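Local coordinates for protein xyloglucan-specific endo-beta-1,4-glucanase (Uncultured bacterium, PDB 4W88) that hydrolyses internal beta-1,4-glucosidic linkages of xyloglucan as a family 5 endo-glucanase, consistent with a role in breaking down plant cell walls, at residues A[246-257]-A[289-299]. The protein carries 1 engineered substitution. Sequence-based numbering, arbitrary orientation.
Sequences KNDITWQYNNIK and DYVGTLDQDGV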
loop_
_atom_site.group_PDB
_atom_site.type_symbol
_atom_site.label_atom_id
_atom_site.label_comp_id
_atom_site.label_asym_id
_atom_site.label_seq_id
_atom_site.Cartn_x
_atom_site.Cartn_y
_atom_site.Cartn_z
ATOM N N LYS A 246 8.060 -14.416 17.424
ATOM C CA LYS A 246 8.405 -12.983 17.285
ATOM C C LYS A 246 9.724 -12.817 16.508
ATOM O O LYS A 246 9.936 -11.809 15.792
ATOM C CB LYS A 246 8.471 -12.251 18.634
ATOM C CG LYS A 246 8.816 -10.772 18.494
ATOM C CD LYS A 246 8.838 -10.064 19.842
ATOM C CE LYS A 246 8.934 -8.557 19.717
ATOM N NZ LYS A 246 8.808 -7.985 21.075
ATOM N N ASN A 247 10.615 -13.781 16.681
ATOM C CA ASN A 247 11.885 -13.818 15.895
ATOM C C ASN A 247 11.690 -13.658 14.367
ATOM O O ASN A 247 12.562 -13.088 13.694
ATOM C CB ASN A 247 12.685 -15.099 16.220
ATOM C CG ASN A 247 11.770 -16.342 16.291
ATOM O OD1 ASN A 247 11.282 -16.860 15.260
ATOM N ND2 ASN A 247 11.464 -16.771 17.519
ATOM N N ASP A 248 10.589 -14.177 13.826
ATOM C CA ASP A 248 10.317 -14.009 12.396
ATOM C C ASP A 248 10.162 -12.522 12.080
ATOM O O ASP A 248 10.603 -12.030 10.996
ATOM C CB ASP A 248 9.068 -14.759 11.970
ATOM C CG ASP A 248 9.280 -16.277 11.902
ATOM O OD1 ASP A 248 10.322 -16.821 12.248
ATOM O OD2 ASP A 248 8.362 -16.953 11.492
ATOM N N ILE A 249 9.468 -11.813 12.984
ATOM C CA ILE A 249 9.263 -10.383 12.816
ATOM C C ILE A 249 10.598 -9.635 12.943
ATOM O O ILE A 249 10.969 -8.819 12.084
ATOM C CB ILE A 249 8.287 -9.839 13.826
ATOM C CG1 ILE A 249 6.903 -10.457 13.653
ATOM C CG2 ILE A 249 8.166 -8.344 13.674
ATOM C CD1 ILE A 249 5.918 -10.185 14.827
ATOM N N THR A 250 11.320 -9.966 14.011
ATOM C CA THR A 250 12.623 -9.348 14.325
ATOM C C THR A 250 13.678 -9.485 13.252
ATOM O O THR A 250 14.355 -8.501 12.908
ATOM C CB THR A 250 13.131 -9.874 15.673
ATOM O OG1 THR A 250 12.113 -9.637 16.649
ATOM C CG2 THR A 250 14.375 -9.144 16.100
ATOM N N TRP A 251 13.849 -10.696 12.753
ATOM C CA TRP A 251 14.886 -11.034 11.740
ATOM C C TRP A 251 14.630 -10.230 10.497
ATOM O O TRP A 251 15.550 -9.626 9.946
ATOM C CB TRP A 251 14.707 -12.528 11.435
ATOM C CG TRP A 251 15.791 -13.328 10.843
ATOM C CD1 TRP A 251 16.716 -12.943 9.912
ATOM C CD2 TRP A 251 16.028 -14.753 11.079
ATOM N NE1 TRP A 251 17.528 -14.011 9.583
ATOM C CE2 TRP A 251 17.132 -15.131 10.274
ATOM C CE3 TRP A 251 15.417 -15.728 11.900
ATOM C CZ2 TRP A 251 17.648 -16.448 10.260
ATOM C CZ3 TRP A 251 15.926 -17.045 11.876
ATOM C CH2 TRP A 251 17.038 -17.382 11.065
ATOM N N GLN A 252 13.369 -10.215 10.049
ATOM C CA GLN A 252 13.019 -9.495 8.833
ATOM C C GLN A 252 13.217 -7.986 9.051
ATOM O O GLN A 252 13.812 -7.296 8.213
ATOM C CB GLN A 252 11.587 -9.796 8.480
ATOM C CG GLN A 252 11.073 -9.052 7.280
ATOM C CD GLN A 252 9.639 -9.417 6.958
ATOM O OE1 GLN A 252 8.701 -9.098 7.696
ATOM N NE2 GLN A 252 9.457 -10.051 5.830
ATOM N N TYR A 253 12.722 -7.469 10.186
ATOM C CA TYR A 253 12.919 -6.063 10.499
ATOM C C TYR A 253 14.390 -5.668 10.603
ATOM O O TYR A 253 14.763 -4.553 10.230
ATOM C CB TYR A 253 12.213 -5.726 11.792
ATOM C CG TYR A 253 12.179 -4.262 12.147
ATOM C CD1 TYR A 253 11.297 -3.407 11.513
ATOM C CD2 TYR A 253 13.038 -3.715 13.108
ATOM C CE1 TYR A 253 11.270 -2.056 11.822
ATOM C CE2 TYR A 253 13.012 -2.366 13.435
ATOM C CZ TYR A 253 12.096 -1.534 12.800
ATOM O OH TYR A 253 11.998 -0.177 13.100
ATOM N N ASN A 254 15.251 -6.553 11.089
ATOM C CA ASN A 254 16.677 -6.195 11.134
ATOM C C ASN A 254 17.270 -6.006 9.746
ATOM O O ASN A 254 18.187 -5.212 9.558
ATOM C CB ASN A 254 17.418 -7.185 11.999
ATOM C CG ASN A 254 17.091 -6.969 13.474
ATOM O OD1 ASN A 254 16.565 -5.910 13.889
ATOM N ND2 ASN A 254 17.351 -7.958 14.261
ATOM N N ASN A 255 16.730 -6.690 8.751
ATOM C CA ASN A 255 17.151 -6.413 7.398
ATOM C C ASN A 255 16.658 -5.060 6.884
ATOM O O ASN A 255 17.393 -4.322 6.212
ATOM C CB ASN A 255 16.730 -7.532 6.481
ATOM C CG ASN A 255 17.654 -8.718 6.594
ATOM O OD1 ASN A 255 18.845 -8.610 6.974
ATOM N ND2 ASN A 255 17.133 -9.853 6.291
ATOM N N ILE A 256 15.412 -4.724 7.199
ATOM C CA ILE A 256 14.868 -3.421 6.868
ATOM C C ILE A 256 15.733 -2.312 7.521
ATOM O O ILE A 256 16.074 -1.323 6.866
ATOM C CB ILE A 256 13.389 -3.335 7.267
ATOM C CG1 ILE A 256 12.563 -4.336 6.411
ATOM C CG2 ILE A 256 12.854 -1.935 7.023
ATOM C CD1 ILE A 256 11.163 -4.659 6.917
ATOM N N LYS A 257 16.110 -2.512 8.783
ATOM C CA LYS A 257 17.023 -1.614 9.477
ATOM C C LYS A 257 18.413 -1.496 8.760
ATOM O O LYS A 257 18.918 -0.394 8.510
ATOM C CB LYS A 257 17.199 -2.093 10.940
ATOM C CG LYS A 257 16.411 -1.246 11.944
ATOM C CD LYS A 257 16.805 -1.510 13.409
ATOM C CE LYS A 257 17.955 -0.668 13.852
ATOM N NZ LYS A 257 17.569 0.745 14.061
ATOM N N ASP A 289 3.479 -7.124 19.318
ATOM C CA ASP A 289 4.821 -7.521 18.916
ATOM C C ASP A 289 5.224 -6.933 17.584
ATOM O O ASP A 289 6.394 -6.502 17.397
ATOM C CB ASP A 289 4.914 -9.073 18.840
ATOM C CG ASP A 289 5.045 -9.707 20.204
ATOM O OD1 ASP A 289 5.421 -8.999 21.177
ATOM O OD2 ASP A 289 4.798 -10.907 20.315
ATOM N N TYR A 290 4.259 -6.888 16.680
ATOM C CA TYR A 290 4.532 -6.451 15.296
ATOM C C TYR A 290 4.612 -4.907 15.207
ATOM O O TYR A 290 5.642 -4.336 14.806
ATOM C CB TYR A 290 3.477 -7.012 14.373
ATOM C CG TYR A 290 3.709 -6.521 12.976
ATOM C CD1 TYR A 290 4.537 -7.176 12.104
ATOM C CD2 TYR A 290 3.095 -5.369 12.565
ATOM C CE1 TYR A 290 4.815 -6.654 10.834
ATOM C CE2 TYR A 290 3.312 -4.848 11.342
ATOM C CZ TYR A 290 4.166 -5.426 10.437
ATOM O OH TYR A 290 4.366 -4.855 9.193
ATOM N N VAL A 291 3.549 -4.223 15.613
ATOM C CA VAL A 291 3.563 -2.755 15.588
ATOM C C VAL A 291 4.575 -2.204 16.569
ATOM O O VAL A 291 5.278 -1.215 16.266
ATOM C CB VAL A 291 2.162 -2.159 15.722
ATOM C CG1 VAL A 291 2.211 -0.632 15.590
ATOM C CG2 VAL A 291 1.223 -2.766 14.652
ATOM N N GLY A 292 4.683 -2.848 17.728
ATOM C CA GLY A 292 5.756 -2.502 18.678
ATOM C C GLY A 292 7.188 -2.520 18.099
ATOM O O GLY A 292 8.039 -1.631 18.430
ATOM N N THR A 293 7.433 -3.461 17.199
ATOM C CA THR A 293 8.695 -3.563 16.531
ATOM C C THR A 293 8.891 -2.330 15.608
ATOM O O THR A 293 9.952 -1.698 15.629
ATOM C CB THR A 293 8.824 -4.873 15.724
ATOM O OG1 THR A 293 8.830 -5.995 16.617
ATOM C CG2 THR A 293 10.154 -4.888 14.899
ATOM N N LEU A 294 7.859 -1.973 14.831
ATOM C CA LEU A 294 7.902 -0.786 13.946
ATOM C C LEU A 294 8.104 0.503 14.716
ATOM O O LEU A 294 8.894 1.394 14.300
ATOM C CB LEU A 294 6.626 -0.693 13.120
ATOM C CG LEU A 294 6.416 -1.817 12.119
ATOM C CD1 LEU A 294 5.131 -1.536 11.351
ATOM C CD2 LEU A 294 7.588 -2.143 11.203
ATOM N N ASP A 295 7.428 0.578 15.862
ATOM C CA ASP A 295 7.470 1.796 16.695
ATOM C C ASP A 295 8.857 2.108 17.235
ATOM O O ASP A 295 9.165 3.249 17.582
ATOM C CB ASP A 295 6.476 1.710 17.838
ATOM C CG ASP A 295 5.036 1.788 17.358
ATOM O OD1 ASP A 295 4.794 2.288 16.213
ATOM O OD2 ASP A 295 4.133 1.406 18.160
ATOM N N GLN A 296 9.719 1.122 17.301
ATOM C CA GLN A 296 11.075 1.388 17.812
ATOM C C GLN A 296 11.774 2.441 16.994
ATOM O O GLN A 296 12.653 3.130 17.512
ATOM C CB GLN A 296 11.928 0.142 17.705
ATOM C CG GLN A 296 11.404 -1.054 18.462
ATOM C CD GLN A 296 12.270 -2.258 18.174
ATOM O OE1 GLN A 296 12.280 -2.860 17.049
ATOM N NE2 GLN A 296 13.074 -2.568 19.140
ATOM N N ASP A 297 11.496 2.482 15.690
ATOM C CA ASP A 297 12.126 3.463 14.815
ATOM C C ASP A 297 11.108 4.435 14.186
ATOM O O ASP A 297 11.407 5.121 13.203
ATOM C CB ASP A 297 12.975 2.769 13.738
ATOM C CG ASP A 297 14.098 1.970 14.336
ATOM O OD1 ASP A 297 15.098 2.636 14.717
ATOM O OD2 ASP A 297 13.953 0.717 14.525
ATOM N N GLY A 298 9.918 4.499 14.758
ATOM C CA GLY A 298 8.846 5.368 14.264
ATOM C C GLY A 298 8.383 5.054 12.843
ATOM O O GLY A 298 7.930 5.971 12.088
ATOM N N VAL A 299 8.471 3.777 12.478
ATOM C CA VAL A 299 7.992 3.351 11.151
ATOM C C VAL A 299 6.489 3.162 11.227
ATOM O O VAL A 299 5.968 2.553 12.175
ATOM C CB VAL A 299 8.712 2.053 10.707
ATOM C CG1 VAL A 299 8.153 1.514 9.397
ATOM C CG2 VAL A 299 10.207 2.310 10.594
HETATM O O HOH W 1 11.435 -7.136 17.106
#
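Y253 reaches from helix 246-257 across to the end of helix 289-295 and meets T293, L294 and D297. Its ring leaves with CG anti to the backbone N (chi1 -172°), which carries the hydroxyl over to the second segment. The methyl CG2 of T293 sits over one face of the ring, 3.7 Å from the Y253 centroid, in a CH-pi contact displaced toward the rim. L294 CD2 approaches the same ring obliquely, 3.7 Å from Y253 CE1. D297 OD2 lies at the ring edge, close to its plane, and accepts from Y253 OH at 2.6 Å through its anti lone pair. Carboxylate and ring planes are 28° apart. K257 NZ makes a salt bridge to the other oxygen, D297 OD1, 3.2 Å away, whose hydrogen bond is weak. The K257 chain bends at its last two torsions to get there, and its amine also pairs with D262.

T293 turns its two branches to different tasks. OG1 donates to D289 O of its own helix at 2.6 Å and also accepts from a water that binds T250 OG1, so the water bridges the two helices. Beside it, I249 CG2 packs on T293, while I249 CD1 lies 4.0 Å from Y290 CB. At the far end the extended K246 crosses D289 at about a right angle, with a long salt bridge of 3.5 Å from K246 NZ to D289 OD1. D289 OD2 has its own hydrogen bond, to the indole NE1 of W241.

D297 lies in the turn that ends the helix. There G298, with positive phi, forms the C-prime residue of a Schellman motif, and L294 O accepts from both D297 N and V299 N. The two helices run nearly parallel, 26° apart, on either side of strand 267-272 in sequence, as neighbouring outer helices of a TIM barrel.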